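Local coordinates for putative exported protein (Peptoclostridium difficile, PDB 5TTA) that is of unknown function but is probably exported, an alpha/beta protein of the DUF5780 family in the E-set clan, at residues 55-60 / 187-192; 46-51 / 201-206; 93-98 / 120-125; 116-121 / 194-199. All coordinates share one frame; numbering follows the deposited sequence.

Contact 1 (55-60 / 187-192)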
loop_
_atom_site.group_PDB
_atom_site.type_symbol
_atom_site.label_atom_id
_atom_site.label_comp_id
_atom_site.label_asym_id
_atom_site.label_seq_id
_atom_site.Cartn_x
_atom_site.Cartn_y
_atom_site.Cartn_z
ATOM N N TYR A 55 10.564 -26.806 -18.224
ATOM C CA TYR A 55 11.392 -26.765 -17.028
ATOM C C TYR A 55 10.752 -27.471 -15.843
ATOM O O TYR A 55 11.457 -27.761 -14.866
ATOM C CB TYR A 55 11.712 -25.313 -16.653
ATOM C CG TYR A 55 12.197 -24.521 -17.871
ATOM C CD1 TYR A 55 11.343 -23.669 -18.569
ATOM C CD2 TYR A 55 13.491 -24.671 -18.341
ATOM C CE1 TYR A 55 11.786 -22.967 -19.689
ATOM C CE2 TYR A 55 13.941 -23.967 -19.462
ATOM C CZ TYR A 55 13.078 -23.121 -20.129
ATOM O OH TYR A 55 13.527 -22.432 -21.249
ATOM N N HIS A 56 9.453 -27.755 -15.912
ATOM C CA HIS A 56 8.761 -28.599 -14.924
ATOM C C HIS A 56 9.116 -28.196 -13.493
ATOM O O HIS A 56 9.556 -29.007 -12.678
ATOM C CB HIS A 56 9.071 -30.075 -15.172
ATOM C CG HIS A 56 8.650 -30.555 -16.529
ATOM N ND1 HIS A 56 7.327 -30.661 -16.898
ATOM C CD2 HIS A 56 9.374 -30.942 -17.608
ATOM C CE1 HIS A 56 7.252 -31.098 -18.146
ATOM N NE2 HIS A 56 8.481 -31.273 -18.601
ATOM N N TRP A 57 8.891 -26.927 -13.183
ATOM C CA TRP A 57 9.232 -26.460 -11.850
ATOM C C TRP A 57 8.311 -27.104 -10.806
ATOM O O TRP A 57 7.113 -27.292 -11.058
ATOM C CB TRP A 57 9.135 -24.951 -11.749
ATOM C CG TRP A 57 10.317 -24.200 -12.350
ATOM C CD1 TRP A 57 11.333 -24.711 -13.137
ATOM C CD2 TRP A 57 10.561 -22.806 -12.230
ATOM N NE1 TRP A 57 12.216 -23.704 -13.472
ATOM C CE2 TRP A 57 11.758 -22.523 -12.936
ATOM C CE3 TRP A 57 9.900 -21.762 -11.561
ATOM C CZ2 TRP A 57 12.299 -21.239 -12.996
ATOM C CZ3 TRP A 57 10.441 -20.480 -11.631
ATOM C CH2 TRP A 57 11.623 -20.230 -12.355
ATOM N N PRO A 58 8.843 -27.449 -9.632
ATOM C CA PRO A 58 8.045 -28.099 -8.573
ATOM C C PRO A 58 7.355 -27.107 -7.657
ATOM O O PRO A 58 7.934 -26.097 -7.246
ATOM C CB PRO A 58 9.106 -28.876 -7.771
ATOM C CG PRO A 58 10.331 -27.976 -7.834
ATOM C CD PRO A 58 10.263 -27.299 -9.258
ATOM N N SER A 59 6.110 -27.428 -7.286
ATOM C CA SER A 59 5.404 -26.639 -6.281
ATOM C C SER A 59 4.710 -27.558 -5.283
ATOM O O SER A 59 4.205 -28.625 -5.635
ATOM C CB SER A 59 4.315 -25.718 -6.877
ATOM O OG SER A 59 4.834 -24.681 -7.701
ATOM N N ASN A 60 4.628 -27.084 -4.045
ATOM C CA ASN A 60 3.747 -27.685 -3.038
ATOM C C ASN A 60 2.341 -27.155 -3.305
ATOM O O ASN A 60 2.077 -25.966 -3.094
ATOM C CB ASN A 60 4.286 -27.288 -1.662
ATOM C CG ASN A 60 3.381 -27.688 -0.502
ATOM O OD1 ASN A 60 3.517 -27.152 0.606
ATOM N ND2 ASN A 60 2.503 -28.600 -0.734
ATOM N N ALA A 187 -0.585 -22.673 -4.429
ATOM C CA ALA A 187 0.645 -23.343 -4.843
ATOM C C ALA A 187 1.869 -22.544 -4.420
ATOM O O ALA A 187 1.892 -21.313 -4.534
ATOM C CB ALA A 187 0.685 -23.557 -6.358
ATOM N N PHE A 188 2.891 -23.251 -3.937
ATOM C CA PHE A 188 4.116 -22.623 -3.450
ATOM C C PHE A 188 5.324 -23.359 -4.010
ATOM O O PHE A 188 5.501 -24.551 -3.748
ATOM C CB PHE A 188 4.146 -22.630 -1.924
ATOM C CG PHE A 188 2.865 -22.164 -1.304
ATOM C CD1 PHE A 188 1.846 -23.073 -1.029
ATOM C CD2 PHE A 188 2.675 -20.821 -1.009
ATOM C CE1 PHE A 188 0.667 -22.664 -0.448
ATOM C CE2 PHE A 188 1.478 -20.394 -0.434
ATOM C CZ PHE A 188 0.489 -21.322 -0.135
ATOM N N LEU A 189 6.166 -22.634 -4.763
ATOM C CA LEU A 189 7.370 -23.228 -5.347
ATOM C C LEU A 189 8.205 -23.917 -4.266
ATOM O O LEU A 189 8.367 -23.395 -3.157
ATOM C CB LEU A 189 8.192 -22.144 -6.079
ATOM C CG LEU A 189 7.554 -21.691 -7.408
ATOM C CD1 LEU A 189 8.278 -20.457 -8.036
ATOM C CD2 LEU A 189 7.612 -22.865 -8.365
ATOM N N LEU A 190 8.722 -25.113 -4.586
ATOM C CA LEU A 190 9.457 -25.946 -3.599
ATOM C C LEU A 190 10.708 -26.533 -4.275
ATOM O O LEU A 190 10.757 -27.703 -4.661
ATOM C CB LEU A 190 8.541 -27.023 -3.020
ATOM C CG LEU A 190 9.072 -27.723 -1.758
ATOM C CD1 LEU A 190 8.998 -26.706 -0.638
ATOM C CD2 LEU A 190 8.228 -28.910 -1.421
ATOM N N PHE A 191 11.724 -25.669 -4.447
ATOM C CA PHE A 191 12.956 -26.028 -5.139
ATOM C C PHE A 191 13.881 -26.917 -4.322
ATOM O O PHE A 191 14.565 -27.761 -4.900
ATOM C CB PHE A 191 13.706 -24.758 -5.544
ATOM C CG PHE A 191 12.978 -23.936 -6.561
ATOM C CD1 PHE A 191 12.519 -22.673 -6.244
ATOM C CD2 PHE A 191 12.710 -24.459 -7.826
ATOM C CE1 PHE A 191 11.844 -21.899 -7.190
ATOM C CE2 PHE A 191 12.039 -23.698 -8.794
ATOM C CZ PHE A 191 11.601 -22.418 -8.474
ATOM N N ASP A 192 13.910 -26.776 -2.995
ATOM C CA ASP A 192 14.845 -27.582 -2.201
ATOM C C ASP A 192 14.567 -29.076 -2.366
ATOM O O ASP A 192 13.412 -29.517 -2.311
ATOM C CB ASP A 192 14.768 -27.181 -0.726
ATOM C CG ASP A 192 15.942 -27.738 0.088
ATOM O OD1 ASP A 192 16.955 -28.142 -0.520
ATOM O OD2 ASP A 192 15.852 -27.776 1.334
#

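Contact 2 (46-51 / 201-206)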
loop_
_atom_site.group_PDB
_atom_site.type_symbol
_atom_site.label_atom_id
_atom_site.label_comp_id
_atom_site.label_asym_id
_atom_site.label_seq_id
_atom_site.Cartn_x
_atom_site.Cartn_y
_atom_site.Cartn_z
ATOM N N SER A 46 -2.166 -32.077 -0.050
ATOM C CA SER A 46 -0.993 -31.244 -0.294
ATOM C C SER A 46 0.048 -32.160 -0.910
ATOM O O SER A 46 0.346 -33.217 -0.348
ATOM C CB SER A 46 -0.470 -30.562 0.983
ATOM O OG SER A 46 -0.194 -31.504 1.988
ATOM N N LYS A 47 0.540 -31.792 -2.092
ATOM C CA LYS A 47 1.244 -32.706 -2.978
ATOM C C LYS A 47 2.220 -31.890 -3.815
ATOM O O LYS A 47 1.939 -30.752 -4.159
ATOM C CB LYS A 47 0.281 -33.430 -3.935
ATOM C CG LYS A 47 -0.233 -34.782 -3.492
ATOM C CD LYS A 47 -1.132 -35.414 -4.571
ATOM C CE LYS A 47 -0.363 -35.753 -5.844
ATOM N NZ LYS A 47 0.680 -36.805 -5.628
ATOM N N ILE A 48 3.339 -32.480 -4.166
ATOM C CA ILE A 48 4.260 -31.860 -5.122
ATOM C C ILE A 48 3.677 -32.078 -6.496
ATOM O O ILE A 48 3.310 -33.210 -6.840
ATOM C CB ILE A 48 5.659 -32.494 -5.054
ATOM C CG1 ILE A 48 6.172 -32.521 -3.628
ATOM C CG2 ILE A 48 6.624 -31.787 -6.031
ATOM C CD1 ILE A 48 7.147 -31.445 -3.315
ATOM N N GLN A 49 3.570 -30.996 -7.265
ATOM C CA GLN A 49 3.210 -31.051 -8.669
ATOM C C GLN A 49 4.221 -30.232 -9.464
ATOM O O GLN A 49 4.815 -29.276 -8.949
ATOM C CB GLN A 49 1.786 -30.527 -8.880
ATOM C CG GLN A 49 0.778 -31.283 -7.996
ATOM C CD GLN A 49 -0.692 -30.952 -8.262
ATOM O OE1 GLN A 49 -1.025 -30.159 -9.150
ATOM N NE2 GLN A 49 -1.582 -31.564 -7.470
ATOM N N TYR A 50 4.419 -30.622 -10.719
ATOM C CA TYR A 50 5.351 -29.945 -11.620
ATOM C C TYR A 50 4.586 -29.247 -12.732
ATOM O O TYR A 50 3.600 -29.784 -13.252
ATOM C CB TYR A 50 6.339 -30.946 -12.216
ATOM C CG TYR A 50 7.023 -31.751 -11.143
ATOM C CD1 TYR A 50 6.452 -32.921 -10.639
ATOM C CD2 TYR A 50 8.218 -31.309 -10.591
ATOM C CE1 TYR A 50 7.082 -33.640 -9.624
ATOM C CE2 TYR A 50 8.858 -32.022 -9.595
ATOM C CZ TYR A 50 8.296 -33.175 -9.115
ATOM O OH TYR A 50 8.959 -33.868 -8.128
ATOM N N ASP A 51 5.046 -28.057 -13.112
ATOM C CA ASP A 51 4.311 -27.329 -14.127
ATOM C C ASP A 51 4.522 -27.973 -15.501
ATOM O O ASP A 51 5.330 -28.898 -15.681
ATOM C CB ASP A 51 4.693 -25.848 -14.114
ATOM C CG ASP A 51 6.125 -25.572 -14.599
ATOM O OD1 ASP A 51 6.628 -26.240 -15.536
ATOM O OD2 ASP A 51 6.742 -24.626 -14.060
ATOM N N HIS A 201 12.408 -35.594 -6.794
ATOM C CA HIS A 201 12.255 -34.744 -5.623
ATOM C C HIS A 201 12.430 -35.603 -4.376
ATOM O O HIS A 201 11.757 -36.628 -4.239
ATOM C CB HIS A 201 10.893 -34.056 -5.609
ATOM C CG HIS A 201 10.909 -32.718 -4.942
ATOM N ND1 HIS A 201 11.322 -32.543 -3.639
ATOM C CD2 HIS A 201 10.597 -31.488 -5.407
ATOM C CE1 HIS A 201 11.260 -31.260 -3.330
ATOM N NE2 HIS A 201 10.810 -30.601 -4.379
ATOM N N GLY A 202 13.322 -35.184 -3.469
ATOM C CA GLY A 202 13.530 -35.954 -2.252
ATOM C C GLY A 202 12.298 -35.992 -1.368
ATOM O O GLY A 202 12.141 -36.904 -0.544
ATOM N N VAL A 203 11.435 -34.996 -1.496
ATOM C CA VAL A 203 10.198 -34.932 -0.721
ATOM C C VAL A 203 9.170 -35.835 -1.386
ATOM O O VAL A 203 8.822 -35.633 -2.552
ATOM C CB VAL A 203 9.670 -33.497 -0.620
ATOM C CG1 VAL A 203 8.285 -33.497 0.025
ATOM C CG2 VAL A 203 10.626 -32.611 0.150
ATOM N N LYS A 204 8.679 -36.830 -0.644
ATOM C CA LYS A 204 7.665 -37.747 -1.143
ATOM C C LYS A 204 6.282 -37.421 -0.608
ATOM O O LYS A 204 5.287 -37.619 -1.314
ATOM C CB LYS A 204 8.044 -39.193 -0.767
ATOM C CG LYS A 204 7.101 -40.272 -1.273
ATOM C CD LYS A 204 7.053 -40.334 -2.791
ATOM C CE LYS A 204 6.682 -41.734 -3.269
ATOM N NZ LYS A 204 5.259 -42.039 -3.019
ATOM N N TYR A 205 6.203 -36.886 0.605
ATOM C CA TYR A 205 4.932 -36.606 1.236
ATOM C C TYR A 205 5.000 -35.269 1.938
ATOM O O TYR A 205 5.993 -34.941 2.596
ATOM C CB TYR A 205 4.563 -37.690 2.284
ATOM C CG TYR A 205 4.618 -39.121 1.802
ATOM C CD1 TYR A 205 3.505 -39.713 1.179
ATOM C CD2 TYR A 205 5.739 -39.913 2.040
ATOM C CE1 TYR A 205 3.534 -41.026 0.765
ATOM C CE2 TYR A 205 5.775 -41.235 1.643
ATOM C CZ TYR A 205 4.671 -41.788 1.001
ATOM O OH TYR A 205 4.717 -43.095 0.592
ATOM N N ILE A 206 3.923 -34.522 1.816
ATOM C CA ILE A 206 3.723 -33.289 2.558
ATOM C C ILE A 206 2.431 -33.465 3.331
ATOM O O ILE A 206 1.414 -33.858 2.751
ATOM C CB ILE A 206 3.665 -32.081 1.611
ATOM C CG1 ILE A 206 5.035 -31.921 0.932
ATOM C CG2 ILE A 206 3.233 -30.826 2.354
ATOM C CD1 ILE A 206 5.026 -30.893 -0.103
HETATM O O HOH W 1 2.023 -35.297 -0.410
#

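Contact 3 (93-98 / 120-125)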
loop_
_atom_site.group_PDB
_atom_site.type_symbol
_atom_site.label_atom_id
_atom_site.label_comp_id
_atom_site.label_asym_id
_atom_site.label_seq_id
_atom_site.Cartn_x
_atom_site.Cartn_y
_atom_site.Cartn_z
ATOM N N TRP A 93 12.244 -24.186 2.916
ATOM C CA TRP A 93 10.898 -24.296 2.354
ATOM C C TRP A 93 10.595 -23.213 1.326
ATOM O O TRP A 93 9.872 -23.468 0.352
ATOM C CB TRP A 93 9.844 -24.208 3.460
ATOM C CG TRP A 93 9.716 -25.454 4.278
ATOM C CD1 TRP A 93 10.469 -25.820 5.370
ATOM C CD2 TRP A 93 8.775 -26.505 4.058
ATOM N NE1 TRP A 93 10.027 -27.046 5.848
ATOM C CE2 TRP A 93 8.980 -27.475 5.068
ATOM C CE3 TRP A 93 7.751 -26.706 3.113
ATOM C CZ2 TRP A 93 8.220 -28.660 5.140
ATOM C CZ3 TRP A 93 6.988 -27.860 3.180
ATOM C CH2 TRP A 93 7.217 -28.835 4.205
ATOM N N ASP A 94 11.029 -21.980 1.583
ATOM C CA ASP A 94 10.761 -20.847 0.700
ATOM C C ASP A 94 12.007 -20.386 -0.057
ATOM O O ASP A 94 12.128 -19.202 -0.383
ATOM C CB ASP A 94 10.145 -19.682 1.481
ATOM C CG ASP A 94 10.968 -19.255 2.690
ATOM O OD1 ASP A 94 12.112 -19.737 2.868
ATOM O OD2 ASP A 94 10.470 -18.404 3.480
ATOM N N ALA A 95 12.904 -21.314 -0.407
ATOM C CA ALA A 95 14.089 -20.952 -1.177
ATOM C C ALA A 95 13.701 -20.429 -2.557
ATOM O O ALA A 95 12.728 -20.882 -3.167
ATOM C CB ALA A 95 15.014 -22.150 -1.333
ATOM N N GLN A 96 14.508 -19.502 -3.070
ATOM C CA GLN A 96 14.359 -18.993 -4.426
ATOM C C GLN A 96 15.293 -19.730 -5.380
ATOM O O GLN A 96 16.342 -20.242 -4.984
ATOM C CB GLN A 96 14.664 -17.497 -4.494
ATOM C CG GLN A 96 13.791 -16.622 -3.613
ATOM C CD GLN A 96 14.139 -15.150 -3.749
ATOM O OE1 GLN A 96 13.469 -14.413 -4.478
ATOM N NE2 GLN A 96 15.192 -14.712 -3.051
ATOM N N ASN A 97 14.905 -19.769 -6.648
ATOM C CA ASN A 97 15.724 -20.414 -7.655
ATOM C C ASN A 97 16.849 -19.473 -8.053
ATOM O O ASN A 97 16.707 -18.251 -7.990
ATOM C CB ASN A 97 14.877 -20.795 -8.875
ATOM C CG ASN A 97 14.165 -19.600 -9.496
ATOM O OD1 ASN A 97 13.299 -18.976 -8.882
ATOM N ND2 ASN A 97 14.538 -19.269 -10.717
ATOM N N VAL A 98 17.967 -20.052 -8.455
ATOM C CA VAL A 98 19.100 -19.290 -8.972
ATOM C C VAL A 98 19.317 -19.694 -10.424
ATOM O O VAL A 98 19.072 -20.842 -10.804
ATOM C CB VAL A 98 20.370 -19.532 -8.121
ATOM C CG1 VAL A 98 21.532 -18.670 -8.602
ATOM C CG2 VAL A 98 20.079 -19.264 -6.635
ATOM N N THR A 120 19.991 -23.610 -11.561
ATOM C CA THR A 120 21.326 -24.107 -11.262
ATOM C C THR A 120 21.569 -24.278 -9.764
ATOM O O THR A 120 22.541 -24.943 -9.384
ATOM C CB THR A 120 22.397 -23.179 -11.868
ATOM O OG1 THR A 120 22.570 -22.018 -11.049
ATOM C CG2 THR A 120 21.989 -22.720 -13.273
ATOM N N GLY A 121 20.704 -23.717 -8.920
ATOM C CA GLY A 121 20.850 -23.828 -7.478
ATOM C C GLY A 121 19.682 -23.149 -6.787
ATOM O O GLY A 121 18.739 -22.669 -7.433
ATOM N N ILE A 122 19.759 -23.102 -5.452
ATOM C CA ILE A 122 18.740 -22.449 -4.640
ATOM C C ILE A 122 19.370 -21.367 -3.765
ATOM O O ILE A 122 20.553 -21.424 -3.408
ATOM C CB ILE A 122 17.967 -23.465 -3.768
ATOM C CG1 ILE A 122 18.890 -24.123 -2.755
ATOM C CG2 ILE A 122 17.313 -24.536 -4.634
ATOM C CD1 ILE A 122 18.142 -24.931 -1.717
ATOM N N SER A 123 18.550 -20.377 -3.419
ATOM C CA SER A 123 18.926 -19.289 -2.518
ATOM C C SER A 123 17.969 -19.261 -1.330
ATOM O O SER A 123 16.804 -18.840 -1.482
ATOM C CB SER A 123 18.906 -17.948 -3.249
ATOM O OG SER A 123 19.333 -16.893 -2.399
ATOM N N PRO A 124 18.412 -19.671 -0.141
ATOM C CA PRO A 124 17.512 -19.704 1.019
ATOM C C PRO A 124 16.920 -18.341 1.355
ATOM O O PRO A 124 17.521 -17.286 1.119
ATOM C CB PRO A 124 18.417 -20.207 2.153
ATOM C CG PRO A 124 19.477 -20.984 1.462
ATOM C CD PRO A 124 19.709 -20.308 0.142
ATOM N N VAL A 125 15.708 -18.389 1.901
ATOM C CA VAL A 125 15.020 -17.220 2.424
ATOM C C VAL A 125 14.900 -17.403 3.939
ATOM O O VAL A 125 15.695 -16.834 4.693
ATOM C CB VAL A 125 13.678 -17.029 1.692
ATOM C CG1 VAL A 125 12.839 -15.972 2.346
ATOM C CG2 VAL A 125 13.990 -16.589 0.251
HETATM O O HOH W 2 14.618 -21.084 2.603
HETATM O O HOH W 3 17.062 -15.573 -1.388
#

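Contact 4 (116-121 / 194-199)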
loop_
_atom_site.group_PDB
_atom_site.type_symbol
_atom_site.label_atom_id
_atom_site.label_comp_id
_atom_site.label_asym_id
_atom_site.label_seq_id
_atom_site.Cartn_x
_atom_site.Cartn_y
_atom_site.Cartn_z
ATOM N N TYR A 116 16.410 -18.495 -17.571
ATOM C CA TYR A 116 16.070 -18.580 -16.150
ATOM C C TYR A 116 15.321 -19.859 -15.799
ATOM O O TYR A 116 15.260 -20.224 -14.616
ATOM C CB TYR A 116 15.187 -17.397 -15.737
ATOM C CG TYR A 116 15.829 -16.025 -15.801
ATOM C CD1 TYR A 116 17.172 -15.831 -15.475
ATOM C CD2 TYR A 116 15.077 -14.915 -16.165
ATOM C CE1 TYR A 116 17.744 -14.566 -15.518
ATOM C CE2 TYR A 116 15.636 -13.652 -16.211
ATOM C CZ TYR A 116 16.962 -13.479 -15.886
ATOM O OH TYR A 116 17.495 -12.216 -15.939
ATOM N N GLY A 117 14.715 -20.520 -16.791
ATOM C CA GLY A 117 14.006 -21.756 -16.524
ATOM C C GLY A 117 14.909 -22.840 -15.969
ATOM O O GLY A 117 14.451 -23.706 -15.227
ATOM N N ILE A 118 16.200 -22.784 -16.292
ATOM C CA ILE A 118 17.173 -23.778 -15.854
ATOM C C ILE A 118 17.669 -23.376 -14.467
ATOM O O ILE A 118 18.333 -22.349 -14.294
ATOM C CB ILE A 118 18.319 -23.903 -16.863
ATOM C CG1 ILE A 118 17.784 -24.478 -18.177
ATOM C CG2 ILE A 118 19.425 -24.772 -16.323
ATOM C CD1 ILE A 118 18.741 -24.378 -19.336
ATOM N N VAL A 119 17.345 -24.180 -13.463
ATOM C CA VAL A 119 17.625 -23.816 -12.085
ATOM C C VAL A 119 18.964 -24.447 -11.728
ATOM O O VAL A 119 19.074 -25.674 -11.636
ATOM C CB VAL A 119 16.492 -24.278 -11.155
ATOM C CG1 VAL A 119 16.790 -23.942 -9.694
ATOM C CG2 VAL A 119 15.173 -23.639 -11.611
ATOM N N THR A 120 19.991 -23.610 -11.561
ATOM C CA THR A 120 21.326 -24.107 -11.262
ATOM C C THR A 120 21.569 -24.278 -9.764
ATOM O O THR A 120 22.541 -24.943 -9.384
ATOM C CB THR A 120 22.397 -23.179 -11.868
ATOM O OG1 THR A 120 22.570 -22.018 -11.049
ATOM C CG2 THR A 120 21.989 -22.720 -13.273
ATOM N N GLY A 121 20.704 -23.717 -8.920
ATOM C CA GLY A 121 20.850 -23.828 -7.478
ATOM C C GLY A 121 19.682 -23.149 -6.787
ATOM O O GLY A 121 18.739 -22.669 -7.433
ATOM N N TRP A 194 14.969 -30.839 -5.063
ATOM C CA TRP A 194 14.586 -31.174 -6.426
ATOM C C TRP A 194 15.833 -31.204 -7.311
ATOM O O TRP A 194 16.721 -30.357 -7.184
ATOM C CB TRP A 194 13.570 -30.146 -6.923
ATOM C CG TRP A 194 13.146 -30.188 -8.360
ATOM C CD1 TRP A 194 12.516 -31.196 -9.022
ATOM C CD2 TRP A 194 13.297 -29.113 -9.304
ATOM N NE1 TRP A 194 12.264 -30.815 -10.341
ATOM C CE2 TRP A 194 12.742 -29.544 -10.531
ATOM C CE3 TRP A 194 13.855 -27.840 -9.223
ATOM C CZ2 TRP A 194 12.728 -28.734 -11.675
ATOM C CZ3 TRP A 194 13.820 -27.019 -10.362
ATOM C CH2 TRP A 194 13.258 -27.475 -11.562
ATOM N N LYS A 195 15.917 -32.200 -8.177
ATOM C CA LYS A 195 16.949 -32.248 -9.208
ATOM C C LYS A 195 16.263 -32.099 -10.563
ATOM O O LYS A 195 15.563 -33.005 -11.019
ATOM C CB LYS A 195 17.767 -33.535 -9.140
ATOM C CG LYS A 195 18.944 -33.505 -10.108
ATOM C CD LYS A 195 19.797 -34.761 -10.025
ATOM C CE LYS A 195 20.722 -34.707 -8.824
ATOM N NZ LYS A 195 21.590 -33.496 -8.875
ATOM N N GLN A 196 16.478 -30.956 -11.204
ATOM C CA GLN A 196 15.748 -30.646 -12.430
ATOM C C GLN A 196 16.094 -31.625 -13.548
ATOM O O GLN A 196 15.210 -32.056 -14.299
ATOM C CB GLN A 196 16.039 -29.206 -12.854
ATOM C CG GLN A 196 15.340 -28.793 -14.169
ATOM C CD GLN A 196 15.484 -27.318 -14.471
ATOM O OE1 GLN A 196 16.572 -26.745 -14.330
ATOM N NE2 GLN A 196 14.389 -26.688 -14.887
ATOM N N SER A 197 17.369 -32.012 -13.650
ATOM C CA SER A 197 17.813 -32.870 -14.747
ATOM C C SER A 197 17.077 -34.206 -14.771
ATOM O O SER A 197 16.826 -34.754 -15.847
ATOM C CB SER A 197 19.325 -33.100 -14.654
ATOM O OG SER A 197 19.678 -33.778 -13.457
ATOM N N THR A 198 16.705 -34.741 -13.610
ATOM C CA THR A 198 16.042 -36.036 -13.538
ATOM C C THR A 198 14.567 -35.962 -13.174
ATOM O O THR A 198 13.874 -36.977 -13.280
ATOM C CB THR A 198 16.734 -36.922 -12.507
ATOM O OG1 THR A 198 16.683 -36.262 -11.233
ATOM C CG2 THR A 198 18.178 -37.192 -12.917
ATOM N N GLY A 199 14.074 -34.803 -12.744
ATOM C CA GLY A 199 12.722 -34.678 -12.269
ATOM C C GLY A 199 12.482 -35.231 -10.879
ATOM O O GLY A 199 11.335 -35.202 -10.416
HETATM O O HOH W 4 19.187 -27.713 -14.073
#

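Contact 1 (55-60 / 187-192)
Strands 58-60 and 187-189 run antiparallel with their short axes at 132°; two backbone hydrogen bonds join them and a third follows just beyond. Asn60 and Phe188 form the hydrogen-bonded pair, with Asn60 N to Phe188 O at 2.7 Å and the return bond from Phe188 N to Asn60 O at 3.0 Å. The third, straighter bond (166°) runs from Leu190 N to Pro58 O over 2.9 Å, just past the end of strand 187-189. Beyond it Phe191 turns a ring edge onto one face of the six-membered ring of Trp57, an edge-to-face pair with planes at 82° and Phe191 CZ 3.6 Å from Trp57 CE3. Pro58 CD touches the same phenyl ring at CD2. Leu189 CD2 reaches back to Ser59 OG, 3.4 Å away, while its CD1 meets Trp57. The indole N-H is taken by Gly117 O. Strand 58-66 is the middle strand of its three-stranded sheet, between 41-50 and 183-189; Leu190 also packs on Ile48 and on Ile206 of strand 205-215.

Contact 2 (46-51 / 201-206)
Ile48 and His201 meet at about a right angle: the CD1 methyl of Ile48 stands over the centre of one imidazole face, 4.0 Å from the centroid of the His201 ring and 12° off the normal, a CH-pi contact. The same Ile48 CD1 also touches Val203 CG1 and, at 3.9 Å, Ile206 CD1, so one branch end fills the junction of three side chains. Chi1 puts Ile48 CG1 beside the backbone N, and a chi2 of -101°, off the staggered positions, turns CD1 over the imidazole. Two bonds fix that ring. His201 ND1 accepts from Val203 N, 3.3 Å away and close to the ring plane, and His201 NE2 is hydrogen-bonded to Leu190 O. Tyr50 comes in obliquely with its tip, Tyr50 OH lying 3.2 Å from His201 CB. The contact joins the edge strand 41-50 of the three-stranded sheet to strand 205-215 of the five-stranded one and the loop before it; Lys204 and Tyr205 both face Tyr82 there, a classic beta bulge. At the other end no direct backbone bond links the segments. Instead a water donates to Ser46 O at 2.7 Å and accepts from Ile206 N at 3.0 Å. Ser46 OG, held between its backbone N and carbonyl carbon (chi1 56°), lies 3.5 Å from Ile206 CG2 and is hydrogen-bonded to Tyr247 OH and to Ser208 OG.

Contact 3 (93-98 / 120-125)
Four backbone hydrogen bonds join segments 93-98 and 120-125, whose strands 96-98 and 121-123 form a two-stranded antiparallel sheet, and the pairing is tightest where Gln96 faces Ser123. Ser123 N reaches Gln96 O over 2.7 Å, lying in the carbonyl plane, and Gln96 N returns a nearly straight bond (167°) to Ser123 O at 2.9 Å. Next to this pair Ala95 CB meets Ile122 CB at 4.0 Å. On the face that carries Gln96 and Ser123, Val98 turns CG2 over the Ile122-Ser123 peptide, Val98 CG2 lying 3.8 Å from Ser123 CB; CG2 is the methyl beside the backbone N. A water bridges the side chains of the tight pair to the next residue: it accepts from Gln96 NE2 at 2.6 Å, is hydrogen-bonded to Ser123 OG and donates to Pro124 O. Toward Thr120 the fit loosens: the bonds of Val98 with Gly121 and Thr120 are more bent, both 148° at the hydrogen. At the far end another water donates to Asp94 OD1 and accepts from Val125 N. Val125 CB packs 3.3 Å from Asp94 OD1, and Asp94 OD2 is hydrogen-bonded to Ser126 OG. Backbone bonding thus sets the register, water replaces direct pairing between Asp94 and Val125, whose carboxylate neighbour probably keeps its charge, and Gly121 N is buried with no partner in the model, in keeping with the looser pairing there.

Contact 4 (116-121 / 194-199)
The indole of Trp194 has Gln196 CA over one face, 3.6 Å above the plane and offset toward the rim, while at its edge, in plane, Val119 CG2 meets Trp194 CZ3 at 3.8 Å. The second flat group, the carboxamide of Gln196, bridges two main-chain sites of the loop that leads into strand 121-123, a side-chain-to-backbone bridge made by Gln196, just after the weakly bonded strand 194-195. CG of Gln196 lies anti to the backbone N (chi1 178°) and the chain stays extended beyond it, so the amide is delivered at full length. Gln196 NE2 donates to Gly117 O at 3.0 Å along a nearly straight line (171°), with that oxygen in the amide plane; Gln196 OE1 accepts from Val119 N. Two bonds of opposite sense thus settle which end of the amide is nitrogen and hold its rotation. Gln196 NE2 is also hydrogen-bonded to Tyr55 O, and Gly117 O is shared with Trp57, so each partner of the first bond has a second one. Ile118, between the two gripped residues, places Ile118 CA 3.4 Å from Gln196 OE1. A water donates to Gln196 OE1 at 2.8 Å and to Val119 O at 3.2 Å.

How the contacts relate
The other three contacts all touch contact 1, whose centre is about 8 Å from that of contact 2, 11 Å from that of contact 3 and 10 Å from that of contact 4. Contacts 1 and 2 reach the three-stranded sheet through its neighbouring strands 58-66 and 41-50, joined by the Ser59-Gln49 backbone bond. Contacts 3 and 4 share Thr120 and Gly121. Along the chain, contact 2 encloses the other three, contact 3 is nested within contact 1, and the segments of contacts 1 and 4 alternate. Trp57, which also packs against Asn97, therefore links the three-stranded sheet to the two-stranded sheet 96-98/121-123 and to the long loop that connects its strands.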